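Local coordinates for protein deoxyribose-phosphate aldolase (Toxoplasma gondii, PDB 4EIV) that belongs to the deoxyribose-phosphate aldolase family and folds as a closed barrel of eight parallel strands ringed by helices, at residues R24-F29 / D248-M253; F30-L35 / A45-I50; E73-K76 / E80-G83. One frame throughout, in Å; residues are numbered along the deposited sequence. Where two conformers were deposited one is given.

Interaction 1: R24-F29 / D248-M253; sequences RTLLNF and DFLMQM
Leu-26, near the end of helix 17-27, and Leu-250, in helix 243-257, mark the nearest approach of the two backbones, with their CA atoms 8.8 Å apart, so side chains must bridge the gap. Leu-250 does most of the bridging: its bond from CA to CB points at the other segment. Its CD1 packs 3.9 Å from Leu-26 CD2, while its CD2, still near Leu-26, comes within 3.7 Å of Phe-29 CE2 in the conformer given, one of two modelled, and meets the ring at a slant. Leu-26 starts off past Leu-250 and turns in at its branch end; chi1 (-71°) sets CG beside the backbone N, and chi2 (165°) then carries CD2 to Leu-250, where it also meets CG at 4.1 Å. Thr-25 adds a lighter touch, CG2 to Leu-250 CD1 at 4.4 Å; its OG1 is bonded back to Phe-21 O in the same helix. The Phe-29 ring also has Thr-25 O above one face, toward the rim, and packs edge-to-face with Phe-267 of the barrel strand 267-271. Everything that meets across this gap is hydrocarbon. The helix leading into the first barrel strand therefore meets an outer helix through apolar, buried contacts, which lack directional bonds.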
loop_
_atom_site.group_PDB
_atom_site.type_symbol
_atom_site.label_atom_id
_atom_site.label_comp_id
_atom_site.label_asym_id
_atom_site.label_seq_id
_atom_site.Cartn_x
_atom_site.Cartn_y
_atom_site.Cartn_z
ATOM N N ARG A 24 -10.572 -5.538 1.709
ATOM C CA ARG A 24 -9.379 -5.725 2.549
ATOM C C ARG A 24 -8.550 -4.450 2.636
ATOM O O ARG A 24 -8.041 -4.081 3.691
ATOM C CB ARG A 24 -8.532 -6.891 2.045
ATOM C CG ARG A 24 -7.255 -7.113 2.862
ATOM C CD ARG A 24 -7.553 -7.499 4.297
ATOM N NE ARG A 24 -6.359 -7.583 5.132
ATOM C CZ ARG A 24 -5.891 -6.609 5.904
ATOM N NH1 ARG A 24 -6.466 -5.403 5.925
ATOM N NH2 ARG A 24 -4.832 -6.835 6.654
ATOM N N THR A 25 -8.410 -3.789 1.492
ATOM C CA THR A 25 -7.718 -2.525 1.408
ATOM C C THR A 25 -8.393 -1.465 2.282
ATOM O O THR A 25 -7.740 -0.759 3.035
ATOM C CB THR A 25 -7.680 -2.044 -0.059
ATOM O OG1 THR A 25 -6.900 -2.955 -0.850
ATOM C CG2 THR A 25 -7.060 -0.649 -0.169
ATOM N N LEU A 26 -9.700 -1.340 2.155
ATOM C CA LEU A 26 -10.436 -0.369 2.966
ATOM C C LEU A 26 -10.331 -0.656 4.474
ATOM O O LEU A 26 -10.255 0.276 5.255
ATOM C CB LEU A 26 -11.894 -0.264 2.478
ATOM C CG LEU A 26 -12.056 0.438 1.121
ATOM C CD1 LEU A 26 -13.405 0.184 0.537
ATOM C CD2 LEU A 26 -11.757 1.943 1.214
ATOM N N LEU A 27 -10.341 -1.925 4.869
ATOM C CA LEU A 27 -10.203 -2.268 6.291
ATOM C C LEU A 27 -8.890 -1.707 6.833
ATOM O O LEU A 27 -8.821 -1.243 7.959
ATOM C CB LEU A 27 -10.266 -3.774 6.540
ATOM C CG LEU A 27 -11.626 -4.442 6.333
ATOM C CD1 LEU A 27 -11.461 -5.962 6.340
ATOM C CD2 LEU A 27 -12.660 -3.988 7.404
ATOM N N ASN A 28 -7.838 -1.743 6.016
ATOM C CA ASN A 28 -6.528 -1.243 6.408
ATOM C C ASN A 28 -6.478 0.287 6.629
ATOM O O ASN A 28 -5.523 0.789 7.206
ATOM C CB ASN A 28 -5.511 -1.633 5.328
ATOM C CG ASN A 28 -4.097 -1.188 5.654
ATOM O OD1 ASN A 28 -3.545 -1.517 6.687
ATOM N ND2 ASN A 28 -3.494 -0.438 4.733
ATOM N N PHE A 29 -7.492 0.998 6.125
ATOM C CA PHE A 29 -7.605 2.457 6.252
ATOM C C PHE A 29 -8.718 2.911 7.191
ATOM O O PHE A 29 -8.829 4.107 7.485
ATOM C CB PHE A 29 -7.975 3.097 4.903
ATOM C CG PHE A 29 -7.037 2.786 3.782
ATOM C CD1 PHE A 29 -5.667 2.733 3.983
ATOM C CD2 PHE A 29 -7.538 2.610 2.489
ATOM C CE1 PHE A 29 -4.809 2.466 2.924
ATOM C CE2 PHE A 29 -6.672 2.355 1.424
ATOM C CZ PHE A 29 -5.305 2.295 1.652
ATOM N N ASP A 248 -14.884 4.631 -5.034
ATOM C CA ASP A 248 -14.652 5.749 -5.942
ATOM C C ASP A 248 -13.551 6.658 -5.370
ATOM O O ASP A 248 -12.698 7.172 -6.100
ATOM C CB ASP A 248 -15.942 6.551 -6.178
ATOM C CG ASP A 248 -16.903 5.878 -7.140
ATOM O OD1 ASP A 248 -18.108 5.826 -6.838
ATOM O OD2 ASP A 248 -16.468 5.427 -8.218
ATOM N N PHE A 249 -13.564 6.853 -4.059
ATOM C CA PHE A 249 -12.548 7.686 -3.434
ATOM C C PHE A 249 -11.130 7.125 -3.565
ATOM O O PHE A 249 -10.178 7.894 -3.635
ATOM C CB PHE A 249 -12.903 7.996 -1.974
ATOM C CG PHE A 249 -14.076 8.932 -1.817
ATOM C CD1 PHE A 249 -13.984 10.254 -2.241
ATOM C CD2 PHE A 249 -15.253 8.514 -1.213
ATOM C CE1 PHE A 249 -15.037 11.125 -2.086
ATOM C CE2 PHE A 249 -16.315 9.389 -1.038
ATOM C CZ PHE A 249 -16.227 10.692 -1.490
ATOM N N LEU A 250 -10.965 5.792 -3.548
ATOM C CA LEU A 250 -9.625 5.217 -3.737
ATOM C C LEU A 250 -9.065 5.600 -5.096
ATOM O O LEU A 250 -7.899 5.945 -5.208
ATOM C CB LEU A 250 -9.649 3.696 -3.616
ATOM C CG LEU A 250 -9.992 3.131 -2.239
ATOM C CD1 LEU A 250 -10.178 1.604 -2.302
ATOM C CD2 LEU A 250 -8.926 3.501 -1.247
ATOM N N MET A 251 -9.887 5.483 -6.136
ATOM C CA MET A 251 -9.458 5.854 -7.478
ATOM C C MET A 251 -9.158 7.334 -7.595
ATOM O O MET A 251 -8.169 7.724 -8.237
ATOM C CB MET A 251 -10.506 5.442 -8.511
ATOM C CG MET A 251 -10.660 3.940 -8.622
ATOM S SD MET A 251 -9.159 3.072 -9.136
ATOM C CE MET A 251 -9.161 3.345 -10.914
ATOM N N GLN A 252 -9.997 8.171 -6.981
ATOM C CA GLN A 252 -9.743 9.609 -6.963
ATOM C C GLN A 252 -8.401 9.925 -6.295
ATOM O O GLN A 252 -7.621 10.710 -6.817
ATOM C CB GLN A 252 -10.866 10.357 -6.236
ATOM C CG GLN A 252 -10.642 11.856 -6.184
ATOM C CD GLN A 252 -11.766 12.648 -5.545
ATOM O OE1 GLN A 252 -12.644 12.095 -4.893
ATOM N NE2 GLN A 252 -11.742 13.964 -5.741
ATOM N N MET A 253 -8.137 9.295 -5.154
ATOM C CA MET A 253 -6.878 9.519 -4.457
ATOM C C MET A 253 -5.676 9.110 -5.319
ATOM O O MET A 253 -4.701 9.840 -5.399
ATOM C CB MET A 253 -6.842 8.725 -3.162
ATOM C CG MET A 253 -7.658 9.308 -2.049
ATOM S SD MET A 253 -6.948 10.846 -1.385
ATOM C CE MET A 253 -5.436 10.385 -0.635
#

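Interaction 2: F30-L35 / A45-I50; sequences FEVAAL and AAVCKI
Val-32, on the first barrel strand, and Val-47, on helix 41-52, press methyl against methyl: CG1 of Val-32 lies 3.4 Å from CG1 of Val-47, closer than carbon atoms usually pack. The torsions explain the meeting. In Val-32, CG1 takes the crowded position between the backbone N and the carbonyl carbon (chi1 66°), and CG2 stands anti to N, so the fork of both methyls receives Val-47 CG1, which is also 3.8 Å from Val-32 CG2. In Val-47 the roles differ: CG1 extends away from its own N (chi1 167°), whereas CG2 turns beside N and serves another partner, Ala-34, whose CB is 4.4 Å from it. Val-47 thus spans two alternate residues of the strand, and the backbones come nearest at Ala-34, with its CA 7.2 Å from that of Val-47. Strand side chains alternate: Glu-31 forms salt bridges with Lys-235, Arg-268 and Lys-154, while Val-32 also packs on Val-60 of strand 59-62, which completes the beta-alpha-beta unit begun by strand 30-34 and helix 41-52. Valine and alanine side chains alone meet here, consistent with the close approach of helix and strand. The contact is wholly apolar and buried, and the short methyl-methyl distance marks tight packing at this point.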
loop_
_atom_site.group_PDB
_atom_site.type_symbol
_atom_site.label_atom_id
_atom_site.label_comp_id
_atom_site.label_asym_id
_atom_site.label_seq_id
_atom_site.Cartn_x
_atom_site.Cartn_y
_atom_site.Cartn_z
ATOM N N PHE A 30 -9.532 1.975 7.664
ATOM C CA PHE A 30 -10.796 2.351 8.286
ATOM C C PHE A 30 -10.753 2.772 9.724
ATOM O O PHE A 30 -10.070 2.164 10.549
ATOM C CB PHE A 30 -11.821 1.193 8.106
ATOM C CG PHE A 30 -13.267 1.627 8.016
ATOM C CD1 PHE A 30 -13.773 2.095 6.821
ATOM C CD2 PHE A 30 -14.116 1.566 9.101
ATOM C CE1 PHE A 30 -15.074 2.477 6.719
ATOM C CE2 PHE A 30 -15.443 1.962 8.992
ATOM C CZ PHE A 30 -15.903 2.428 7.803
ATOM N N GLU A 31 -11.522 3.826 10.005
ATOM C CA GLU A 31 -11.737 4.320 11.364
ATOM C C GLU A 31 -13.252 4.420 11.538
ATOM O O GLU A 31 -13.903 5.258 10.927
ATOM C CB GLU A 31 -11.034 5.663 11.563
ATOM C CG GLU A 31 -9.520 5.545 11.545
ATOM C CD GLU A 31 -8.787 6.849 11.630
ATOM O OE1 GLU A 31 -9.335 7.880 11.231
ATOM O OE2 GLU A 31 -7.632 6.844 12.108
ATOM N N VAL A 32 -13.806 3.546 12.371
ATOM C CA VAL A 32 -15.249 3.486 12.548
ATOM C C VAL A 32 -15.725 4.494 13.598
ATOM O O VAL A 32 -15.073 4.685 14.613
ATOM C CB VAL A 32 -15.696 2.043 12.921
ATOM C CG1 VAL A 32 -15.180 1.609 14.295
ATOM C CG2 VAL A 32 -17.216 1.880 12.791
ATOM N N ALA A 33 -16.851 5.133 13.318
ATOM C CA ALA A 33 -17.436 6.116 14.203
ATOM C C ALA A 33 -18.384 5.512 15.237
ATOM O O ALA A 33 -19.211 4.672 14.910
ATOM C CB ALA A 33 -18.203 7.155 13.371
ATOM N N ALA A 34 -18.270 5.976 16.476
ATOM C CA ALA A 34 -19.237 5.696 17.546
ATOM C C ALA A 34 -19.288 7.006 18.354
ATOM O O ALA A 34 -18.821 7.070 19.488
ATOM C CB ALA A 34 -18.808 4.500 18.399
ATOM N N LEU A 35 -19.862 8.036 17.721
ATOM C CA LEU A 35 -19.789 9.436 18.159
ATOM C C LEU A 35 -21.059 10.110 18.601
ATOM O O LEU A 35 -21.004 11.279 18.989
ATOM C CB LEU A 35 -19.249 10.292 16.980
ATOM C CG LEU A 35 -17.804 10.033 16.578
ATOM C CD1 LEU A 35 -17.475 10.620 15.207
ATOM C CD2 LEU A 35 -16.868 10.566 17.666
ATOM N N ALA A 45 -18.929 -1.086 22.766
ATOM C CA ALA A 45 -18.349 -2.421 22.772
ATOM C C ALA A 45 -18.656 -3.149 21.462
ATOM O O ALA A 45 -17.786 -3.802 20.897
ATOM C CB ALA A 45 -18.870 -3.234 23.964
ATOM N N ALA A 46 -19.896 -3.040 20.981
ATOM C CA ALA A 46 -20.301 -3.750 19.760
ATOM C C ALA A 46 -19.483 -3.298 18.549
ATOM O O ALA A 46 -19.008 -4.103 17.753
ATOM C CB ALA A 46 -21.799 -3.567 19.498
ATOM N N VAL A 47 -19.297 -1.995 18.433
ATOM C CA VAL A 47 -18.522 -1.435 17.336
ATOM C C VAL A 47 -17.061 -1.871 17.444
ATOM O O VAL A 47 -16.449 -2.285 16.454
ATOM C CB VAL A 47 -18.634 0.102 17.342
ATOM C CG1 VAL A 47 -17.609 0.721 16.436
ATOM C CG2 VAL A 47 -20.051 0.521 16.964
ATOM N N CYS A 48 -16.506 -1.774 18.647
ATOM C CA CYS A 48 -15.108 -2.131 18.882
ATOM C C CYS A 48 -14.779 -3.582 18.579
ATOM O O CYS A 48 -13.696 -3.878 18.087
ATOM C CB CYS A 48 -14.686 -1.808 20.316
ATOM S SG CYS A 48 -14.476 -0.050 20.612
ATOM N N LYS A 49 -15.710 -4.481 18.873
ATOM C CA LYS A 49 -15.493 -5.899 18.619
ATOM C C LYS A 49 -15.328 -6.194 17.134
ATOM O O LYS A 49 -14.446 -6.965 16.751
ATOM C CB LYS A 49 -16.620 -6.713 19.240
ATOM C CG LYS A 49 -16.496 -6.772 20.754
ATOM C CD LYS A 49 -17.733 -7.315 21.433
ATOM C CE LYS A 49 -17.614 -7.204 22.946
ATOM N NZ LYS A 49 -18.866 -7.602 23.654
ATOM N N ILE A 50 -16.156 -5.570 16.297
ATOM C CA ILE A 50 -16.052 -5.760 14.837
ATOM C C ILE A 50 -14.810 -5.009 14.302
ATOM O O ILE A 50 -14.104 -5.508 13.437
ATOM C CB ILE A 50 -17.331 -5.357 14.086
ATOM C CG1 ILE A 50 -18.526 -6.152 14.625
ATOM C CG2 ILE A 50 -17.149 -5.544 12.574
ATOM C CD1 ILE A 50 -18.378 -7.660 14.552
#

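Interaction 3: E73-K76 / E80-G83; sequences ELVK and EVAG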
loop_
_atom_site.group_PDB
_atom_site.type_symbol
_atom_site.label_atom_id
_atom_site.label_comp_id
_atom_site.label_asym_id
_atom_site.label_seq_id
_atom_site.Cartn_x
_atom_site.Cartn_y
_atom_site.Cartn_z
ATOM N N GLU A 73 -11.380 -0.922 30.678
ATOM C CA GLU A 73 -12.477 -1.856 31.009
ATOM C C GLU A 73 -12.869 -2.860 29.921
ATOM O O GLU A 73 -12.802 -4.063 30.159
ATOM C CB GLU A 73 -13.726 -1.079 31.449
ATOM C CG GLU A 73 -14.875 -1.986 31.899
ATOM C CD GLU A 73 -16.056 -1.227 32.482
ATOM O OE1 GLU A 73 -15.904 -0.036 32.834
ATOM O OE2 GLU A 73 -17.144 -1.832 32.602
ATOM N N LEU A 74 -13.284 -2.389 28.742
ATOM C CA LEU A 74 -13.653 -3.289 27.638
ATOM C C LEU A 74 -12.590 -4.346 27.338
ATOM O O LEU A 74 -12.919 -5.502 27.051
ATOM C CB LEU A 74 -13.920 -2.474 26.375
ATOM C CG LEU A 74 -14.372 -3.252 25.132
ATOM C CD1 LEU A 74 -15.607 -4.095 25.395
ATOM C CD2 LEU A 74 -14.617 -2.263 23.988
ATOM N N VAL A 75 -11.326 -3.942 27.442
ATOM C CA VAL A 75 -10.181 -4.814 27.175
ATOM C C VAL A 75 -10.168 -6.079 28.071
ATOM O O VAL A 75 -9.607 -7.113 27.686
ATOM C CB VAL A 75 -8.849 -4.003 27.270
ATOM C CG1 VAL A 75 -8.579 -3.586 28.706
ATOM C CG2 VAL A 75 -7.671 -4.792 26.697
ATOM N N LYS A 76 -10.822 -6.009 29.234
ATOM C CA LYS A 76 -10.935 -7.169 30.134
ATOM C C LYS A 76 -11.792 -8.293 29.539
ATOM O O LYS A 76 -11.563 -9.461 29.844
ATOM C CB LYS A 76 -11.519 -6.768 31.497
ATOM C CG LYS A 76 -10.690 -5.772 32.284
ATOM C CD LYS A 76 -11.437 -5.360 33.548
ATOM C CE LYS A 76 -10.695 -4.305 34.348
ATOM N NZ LYS A 76 -11.488 -3.855 35.530
ATOM N N GLU A 80 -8.721 -8.023 22.271
ATOM C CA GLU A 80 -8.347 -7.610 20.930
ATOM C C GLU A 80 -8.459 -6.107 20.726
ATOM O O GLU A 80 -7.818 -5.556 19.826
ATOM C CB GLU A 80 -9.188 -8.331 19.858
ATOM C CG GLU A 80 -10.689 -8.012 19.811
ATOM C CD GLU A 80 -11.553 -8.814 20.786
ATOM O OE1 GLU A 80 -11.012 -9.467 21.721
ATOM O OE2 GLU A 80 -12.801 -8.776 20.605
ATOM N N VAL A 81 -9.265 -5.432 21.553
ATOM C CA VAL A 81 -9.444 -3.988 21.393
ATOM C C VAL A 81 -8.158 -3.188 21.660
ATOM O O VAL A 81 -8.036 -2.042 21.224
ATOM C CB VAL A 81 -10.646 -3.414 22.184
ATOM C CG1 VAL A 81 -11.937 -4.146 21.799
ATOM C CG2 VAL A 81 -10.413 -3.409 23.687
ATOM N N ALA A 82 -7.197 -3.793 22.351
ATOM C CA ALA A 82 -5.900 -3.152 22.571
ATOM C C ALA A 82 -5.198 -2.902 21.228
ATOM O O ALA A 82 -4.361 -2.008 21.112
ATOM C CB ALA A 82 -5.026 -4.022 23.466
ATOM N N GLY A 83 -5.577 -3.680 20.216
ATOM C CA GLY A 83 -4.970 -3.621 18.885
ATOM C C GLY A 83 -5.543 -2.650 17.875
ATOM O O GLY A 83 -5.157 -2.690 16.706
#
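Val-81 is the bump of this contact, entering the hollow between Leu-74 and the Val-75 backbone at the end of helix 67-74, one methyl to each wall. CG1 goes to the leucine side, 3.9 Å from Leu-74 CD2, the two side chains crossing at about a right angle. CG2 settles against the valine backbone, 3.8 Å from Val-75 CA and 3.9 Å from Val-75 N, and is close to the side chain too, with Val-75 CB 4.0 Å away. This close seat on the main chain goes with a short distance between the segments, the CA atoms of Val-75 and Val-81 being 5.9 Å apart. Leu-74 reaches its side of the hollow with CG anti to its backbone N (chi1 -178°). Val-75 in turn offers a bump of its own: CG2 meets Ala-82 CB at 4.2 Å, a looser touch at the solvent-exposed border. Each segment has an i to i+3 backbone bond, Lys-76 N to Glu-73 O and Gly-83 N to Glu-80 O. Arg-71 of helix 67-74 bonds to Val-81 O, tying the 3-10 turn of 80-83 to that helix. Leu-74 and Val-81 both rest on Cys-48 of helix 41-52, where Leu-74 also covers Ala-45, and from the turn the chain runs on into strand 85-90, the third of the barrel.

The three contacts lie in the helical layer and between it and the barrel wall, interaction 3 furthest out. Interactions 1 and 2 are buried and share one run of chain: helix 17-27 leads directly into strand 30-34, and their centres lie about 18 Å apart. Interaction 1 joins elements far apart in sequence, and the other two are nested in the loop it closes. Interaction 3, partly exposed, is a local turn about 12 Å, centre to centre, from interaction 2, and the two touch, as where Cys-48 CB lies 3.9 Å from Val-81 CG1. All are apolar across the gap, but they differ in kind: a leucine bridging helices, a tight valine pair between strand and helix, and a valine lodged against a leucine and a piece of backbone.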